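Local coordinates for tripartite motif-containing protein 65 (Homo sapiens, PDB 7JL4) that acts as an E3 ubiquitin ligase in innate immunity, autophagy and inflammation, this chain being its C-terminal PRY-SPRY (B30.2) domain, at residues G106-W112 with W124-E128; Y74-R78 with Y154-P158. The contacts are given in a common frame with arbitrary orientation. Numbering follows the deposited sequence.

Interaction 1: residues G106-W112 with W124-E128. Unlike the reference sequence in segment 106-112: Ser110 (reference Cys).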
loop_
_atom_site.group_PDB
_atom_site.type_symbol
_atom_site.label_atom_id
_atom_site.label_comp_id
_atom_site.label_asym_id
_atom_site.label_seq_id
_atom_site.Cartn_x
_atom_site.Cartn_y
_atom_site.Cartn_z
ATOM N N GLY A 106 -1.680 8.658 -5.225
ATOM C CA GLY A 106 -1.988 8.690 -6.647
ATOM C C GLY A 106 -2.779 9.895 -7.091
ATOM O O GLY A 106 -3.227 9.946 -8.252
ATOM N N ARG A 107 -2.976 10.874 -6.221
ATOM C CA ARG A 107 -3.690 12.072 -6.620
ATOM C C ARG A 107 -2.775 13.179 -7.131
ATOM O O ARG A 107 -3.230 14.321 -7.294
ATOM C CB ARG A 107 -4.525 12.612 -5.470
ATOM C CG ARG A 107 -5.925 11.987 -5.332
ATOM C CD ARG A 107 -5.870 10.534 -4.900
ATOM N NE ARG A 107 -7.210 10.028 -4.601
ATOM C CZ ARG A 107 -7.516 8.780 -4.270
ATOM N NH1 ARG A 107 -8.791 8.498 -3.982
ATOM N NH2 ARG A 107 -6.558 7.865 -4.081
ATOM N N GLY A 108 -1.501 12.881 -7.346
ATOM C CA GLY A 108 -0.561 13.821 -7.906
ATOM C C GLY A 108 0.567 13.068 -8.593
ATOM O O GLY A 108 0.570 11.841 -8.666
ATOM N N PRO A 109 1.531 13.798 -9.145
ATOM C CA PRO A 109 2.603 13.138 -9.894
ATOM C C PRO A 109 3.607 12.409 -9.004
ATOM O O PRO A 109 4.497 11.733 -9.540
ATOM C CB PRO A 109 3.269 14.299 -10.640
ATOM C CG PRO A 109 3.076 15.484 -9.693
ATOM C CD PRO A 109 1.678 15.265 -9.111
ATOM N N SER A 110 3.516 12.525 -7.676
ATOM C CA SER A 110 4.566 11.968 -6.806
ATOM C C SER A 110 4.198 10.626 -6.190
ATOM O O SER A 110 4.984 10.078 -5.396
ATOM C CB SER A 110 4.916 12.970 -5.695
ATOM O OG SER A 110 3.768 13.227 -4.888
ATOM N N SER A 111 3.048 10.058 -6.551
ATOM C CA SER A 111 2.634 8.804 -5.953
ATOM C C SER A 111 1.798 8.006 -6.932
ATOM O O SER A 111 1.270 8.533 -7.921
ATOM C CB SER A 111 1.878 9.058 -4.649
ATOM O OG SER A 111 0.740 9.842 -4.893
ATOM N N TRP A 112 1.698 6.716 -6.647
ATOM C CA TRP A 112 0.973 5.759 -7.474
ATOM C C TRP A 112 0.268 4.813 -6.514
ATOM O O TRP A 112 0.875 4.394 -5.524
ATOM C CB TRP A 112 1.965 4.942 -8.352
ATOM C CG TRP A 112 2.715 5.716 -9.415
ATOM C CD1 TRP A 112 2.462 5.717 -10.760
ATOM C CD2 TRP A 112 3.870 6.556 -9.224
ATOM N NE1 TRP A 112 3.389 6.509 -11.420
ATOM C CE2 TRP A 112 4.255 7.040 -10.501
ATOM C CE3 TRP A 112 4.631 6.922 -8.108
ATOM C CZ2 TRP A 112 5.351 7.893 -10.683
ATOM C CZ3 TRP A 112 5.702 7.781 -8.284
ATOM C CH2 TRP A 112 6.055 8.255 -9.560
ATOM N N TRP A 124 -4.618 4.654 -9.397
ATOM C CA TRP A 124 -4.467 6.111 -9.283
ATOM C C TRP A 124 -3.048 6.568 -9.611
ATOM O O TRP A 124 -2.079 6.049 -9.039
ATOM C CB TRP A 124 -4.771 6.588 -7.854
ATOM C CG TRP A 124 -6.222 6.619 -7.493
ATOM C CD1 TRP A 124 -6.912 5.689 -6.759
ATOM C CD2 TRP A 124 -7.153 7.660 -7.806
ATOM N NE1 TRP A 124 -8.245 6.094 -6.626
ATOM C CE2 TRP A 124 -8.406 7.293 -7.255
ATOM C CE3 TRP A 124 -7.059 8.861 -8.517
ATOM C CZ2 TRP A 124 -9.558 8.092 -7.399
ATOM C CZ3 TRP A 124 -8.185 9.646 -8.656
ATOM C CH2 TRP A 124 -9.427 9.255 -8.107
ATOM N N HIS A 125 -2.926 7.587 -10.466
ATOM C CA HIS A 125 -1.683 8.355 -10.581
ATOM C C HIS A 125 -2.019 9.720 -11.156
ATOM O O HIS A 125 -2.844 9.821 -12.072
ATOM C CB HIS A 125 -0.630 7.663 -11.464
ATOM C CG HIS A 125 0.589 8.513 -11.708
ATOM N ND1 HIS A 125 1.442 8.903 -10.690
ATOM C CD2 HIS A 125 1.090 9.058 -12.847
ATOM C CE1 HIS A 125 2.410 9.656 -11.192
ATOM N NE2 HIS A 125 2.218 9.773 -12.496
ATOM N N ASN A 126 -1.402 10.769 -10.609
ATOM C CA ASN A 126 -1.530 12.119 -11.166
ATOM C C ASN A 126 -2.985 12.615 -11.129
ATOM O O ASN A 126 -3.399 13.409 -11.978
ATOM C CB ASN A 126 -0.995 12.166 -12.598
ATOM C CG ASN A 126 -0.471 13.528 -12.982
ATOM O OD1 ASN A 126 -0.104 14.325 -12.124
ATOM N ND2 ASN A 126 -0.454 13.811 -14.280
ATOM N N GLY A 127 -3.766 12.169 -10.152
ATOM C CA GLY A 127 -5.169 12.623 -10.026
ATOM C C GLY A 127 -6.147 11.920 -10.948
ATOM O O GLY A 127 -7.345 12.267 -10.949
ATOM N N GLU A 128 -5.688 10.924 -11.697
ATOM C CA GLU A 128 -6.505 10.121 -12.599
ATOM C C GLU A 128 -6.592 8.687 -12.100
ATOM O O GLU A 128 -5.560 8.062 -11.805
ATOM C CB GLU A 128 -5.895 10.120 -14.006
ATOM C CG GLU A 128 -6.692 9.351 -15.061
ATOM C CD GLU A 128 -5.921 9.246 -16.363
ATOM O OE1 GLU A 128 -4.677 9.155 -16.318
ATOM O OE2 GLU A 128 -6.543 9.327 -17.439
#
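The indole of Trp112 overlaps the imidazole of His125 in an offset stack, its five-membered ring and the imidazole having centroids 3.7 Å apart and planes at 3°. The two residues come from neighbouring antiparallel strands of a beta hairpin, 111-116 with 120-125, in one sheet of the SPRY beta sandwich. Trp112 suits the inner side, where Tyr90, Phe166 and Phe170 meet its rings edge-to-face. Histidine adds a flat face and a donor: His125 ND1 bonds Ser111 O at 2.8 Å, which fixes the imidazole.

Ahead of strand 111-116 the chain folds over the type I' turn 125-128. Asn126 and Gly127 both have positive phi, which glycine adopts freely and asparagine more readily than most residues, and their amides bind this loop: Asn126 N to Gly108 O (3.0 Å) and Gly127 N to Gly106 O (3.0 Å). Gly106 must also be small, since a beta carbon there would clash with Trp124 CB. The Arg107 guanidinium lies flat on Trp124, a cation-pi contact that leaves its in-plane N-H groups available; NH2 reaches Asp103 and the Ile105 carbonyl, while Trp124 NE1 binds Gln122. Arg107 CZ sits 3.6 Å from the centroid of Trp124's five-membered ring.

Interaction 2: residues Y74-R78 with Y154-P158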
loop_
_atom_site.group_PDB
_atom_site.type_symbol
_atom_site.label_atom_id
_atom_site.label_comp_id
_atom_site.label_asym_id
_atom_site.label_seq_id
_atom_site.Cartn_x
_atom_site.Cartn_y
_atom_site.Cartn_z
ATOM N N TYR A 74 9.605 -6.814 -3.864
ATOM C CA TYR A 74 8.250 -7.365 -3.874
ATOM C C TYR A 74 7.799 -7.573 -2.438
ATOM O O TYR A 74 8.588 -8.005 -1.592
ATOM C CB TYR A 74 8.181 -8.707 -4.642
ATOM C CG TYR A 74 6.820 -9.385 -4.576
ATOM C CD1 TYR A 74 5.778 -8.967 -5.401
ATOM C CD2 TYR A 74 6.574 -10.423 -3.667
ATOM C CE1 TYR A 74 4.519 -9.596 -5.346
ATOM C CE2 TYR A 74 5.309 -11.037 -3.580
ATOM C CZ TYR A 74 4.286 -10.602 -4.435
ATOM O OH TYR A 74 3.026 -11.186 -4.413
ATOM N N TRP A 75 6.525 -7.295 -2.166
ATOM C CA TRP A 75 5.971 -7.586 -0.851
ATOM C C TRP A 75 4.477 -7.826 -0.982
ATOM O O TRP A 75 3.853 -7.487 -1.999
ATOM C CB TRP A 75 6.226 -6.459 0.162
ATOM C CG TRP A 75 5.745 -5.120 -0.310
ATOM C CD1 TRP A 75 4.471 -4.598 -0.175
ATOM C CD2 TRP A 75 6.505 -4.135 -1.040
ATOM N NE1 TRP A 75 4.410 -3.345 -0.759
ATOM C CE2 TRP A 75 5.637 -3.038 -1.295
ATOM C CE3 TRP A 75 7.835 -4.061 -1.481
ATOM C CZ2 TRP A 75 6.056 -1.888 -1.979
ATOM C CZ3 TRP A 75 8.259 -2.906 -2.178
ATOM C CH2 TRP A 75 7.365 -1.836 -2.411
ATOM N N GLU A 76 3.919 -8.429 0.069
ATOM C CA GLU A 76 2.504 -8.760 0.131
ATOM C C GLU A 76 1.878 -8.158 1.381
ATOM O O GLU A 76 2.519 -8.033 2.426
ATOM C CB GLU A 76 2.290 -10.281 0.092
ATOM C CG GLU A 76 2.622 -10.861 -1.285
ATOM C CD GLU A 76 2.654 -12.375 -1.325
ATOM O OE1 GLU A 76 2.426 -13.012 -0.276
ATOM O OE2 GLU A 76 2.846 -12.937 -2.432
ATOM N N VAL A 77 0.610 -7.786 1.253
ATOM C CA VAL A 77 -0.162 -7.118 2.297
ATOM C C VAL A 77 -1.520 -7.800 2.373
ATOM O O VAL A 77 -2.104 -8.118 1.331
ATOM C CB VAL A 77 -0.350 -5.616 1.981
ATOM C CG1 VAL A 77 -1.229 -4.935 3.035
ATOM C CG2 VAL A 77 0.984 -4.908 1.837
ATOM N N ARG A 78 -2.037 -8.011 3.581
ATOM C CA ARG A 78 -3.399 -8.514 3.745
ATOM C C ARG A 78 -4.319 -7.415 4.268
ATOM O O ARG A 78 -4.035 -6.800 5.298
ATOM C CB ARG A 78 -3.456 -9.709 4.685
ATOM C CG ARG A 78 -4.909 -10.194 4.850
ATOM C CD ARG A 78 -5.032 -11.568 5.427
ATOM N NE ARG A 78 -4.516 -12.624 4.555
ATOM C CZ ARG A 78 -5.191 -13.149 3.532
ATOM N NH1 ARG A 78 -6.397 -12.696 3.218
ATOM N NH2 ARG A 78 -4.650 -14.118 2.812
ATOM N N TYR A 154 -0.744 -7.112 -7.679
ATOM C CA TYR A 154 -1.252 -8.472 -7.822
ATOM C C TYR A 154 -2.352 -8.760 -6.812
ATOM O O TYR A 154 -2.366 -8.219 -5.703
ATOM C CB TYR A 154 -0.150 -9.528 -7.617
ATOM C CG TYR A 154 0.867 -9.599 -8.738
ATOM C CD1 TYR A 154 1.929 -8.698 -8.807
ATOM C CD2 TYR A 154 0.745 -10.564 -9.732
ATOM C CE1 TYR A 154 2.872 -8.766 -9.859
ATOM C CE2 TYR A 154 1.672 -10.656 -10.765
ATOM C CZ TYR A 154 2.724 -9.757 -10.824
ATOM O OH TYR A 154 3.603 -9.864 -11.869
ATOM N N SER A 155 -3.259 -9.644 -7.197
ATOM C CA SER A 155 -4.069 -10.384 -6.244
ATOM C C SER A 155 -3.476 -11.779 -6.150
ATOM O O SER A 155 -3.015 -12.321 -7.156
ATOM C CB SER A 155 -5.534 -10.438 -6.691
ATOM O OG SER A 155 -6.275 -11.234 -5.788
ATOM N N LEU A 156 -3.432 -12.347 -4.945
ATOM C CA LEU A 156 -2.736 -13.608 -4.810
ATOM C C LEU A 156 -3.700 -14.747 -4.491
ATOM O O LEU A 156 -3.294 -15.913 -4.520
ATOM C CB LEU A 156 -1.686 -13.556 -3.686
ATOM C CG LEU A 156 -0.387 -12.880 -4.185
ATOM C CD1 LEU A 156 0.387 -13.542 -5.322
ATOM C CD2 LEU A 156 -0.453 -11.347 -4.288
ATOM N N GLU A 157 -4.951 -14.440 -4.143
ATOM C CA GLU A 157 -5.938 -15.465 -3.834
ATOM C C GLU A 157 -7.203 -15.167 -4.629
ATOM O O GLU A 157 -7.656 -14.005 -4.672
ATOM C CB GLU A 157 -6.223 -15.561 -2.314
ATOM C CG GLU A 157 -6.584 -14.242 -1.640
ATOM C CD GLU A 157 -6.959 -14.380 -0.174
ATOM O OE1 GLU A 157 -8.018 -13.835 0.219
ATOM O OE2 GLU A 157 -6.204 -15.039 0.581
ATOM N N PRO A 158 -7.782 -16.167 -5.309
ATOM C CA PRO A 158 -7.339 -17.568 -5.332
ATOM C C PRO A 158 -6.171 -17.909 -6.272
ATOM O O PRO A 158 -5.563 -18.965 -6.081
ATOM C CB PRO A 158 -8.590 -18.305 -5.795
ATOM C CG PRO A 158 -9.260 -17.323 -6.685
ATOM C CD PRO A 158 -9.033 -15.980 -6.066
#
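Across one sheet of the SPRY beta sandwich, strand 72-79 and the end of strand 150-155 meet through side chains alone. They are not neighbours, for strand 139-145 runs between them, and the closest CA atoms, those of Glu76 and Leu156, are 8.7 Å apart. Long side chains are therefore needed to bridge the gap, and Tyr74, Glu76 and Arg78, alternate residues of an extended strand, supply them, whereas Trp75 and Val77 reach Pro176 and Phe178 of the other sheet.

Glu76 is a buried acid whose charge is well answered. Its OE1 forms a salt bridge with Arg12 of helix 10-15, and its OE2 accepts hydrogen bonds from Trp16 NE1 and from Tyr74 OH, the latter at 2.7 Å. The phenol of Tyr74 thus spends its proton within its own strand, while its ring packs against Tyr154, Tyr74 CE1 being 4.4 Å from Tyr154 CD1. Leu156 offers no polar group from its side chain and serves as an apolar wall beside this network, with CG 3.7 Å from Glu76 OE2; Arg12 also touches it.

Toward the surface a second ionic pair forms, this time directly across the two segments. Arg78 and Glu157 are both partly exposed, and their long side chains meet although their CA-to-CB bonds point sideways. Arg78 NH2 donates a nearly straight hydrogen bond (2.9 Å, 173° at the hydrogen) to Glu157 OE2, part of a salt bridge. The other oxygen, OE1, takes a weak bond from Arg138 N. At the buried end, Tyr74 OH also packs 3.5 Å from Leu156 CD2.

Both contacts belong to one SPRY domain but to different sheets of its sandwich, with centres about 22 Å apart and nearest atoms about 9 Å apart. Interaction 1 is local, closing a hairpin and the loop before it; interaction 2 joins segments 76 residues apart over an intervening strand. Main-chain groups carry much of the polar bonding in the first, whereas the second relies on side chains. Each is only partly buried. In interaction 1 the Trp112 side of the ring stack is buried and the turn at Asn126 and Gly127 is exposed; in interaction 2 a buried carboxylate network gives way to a partly exposed salt bridge.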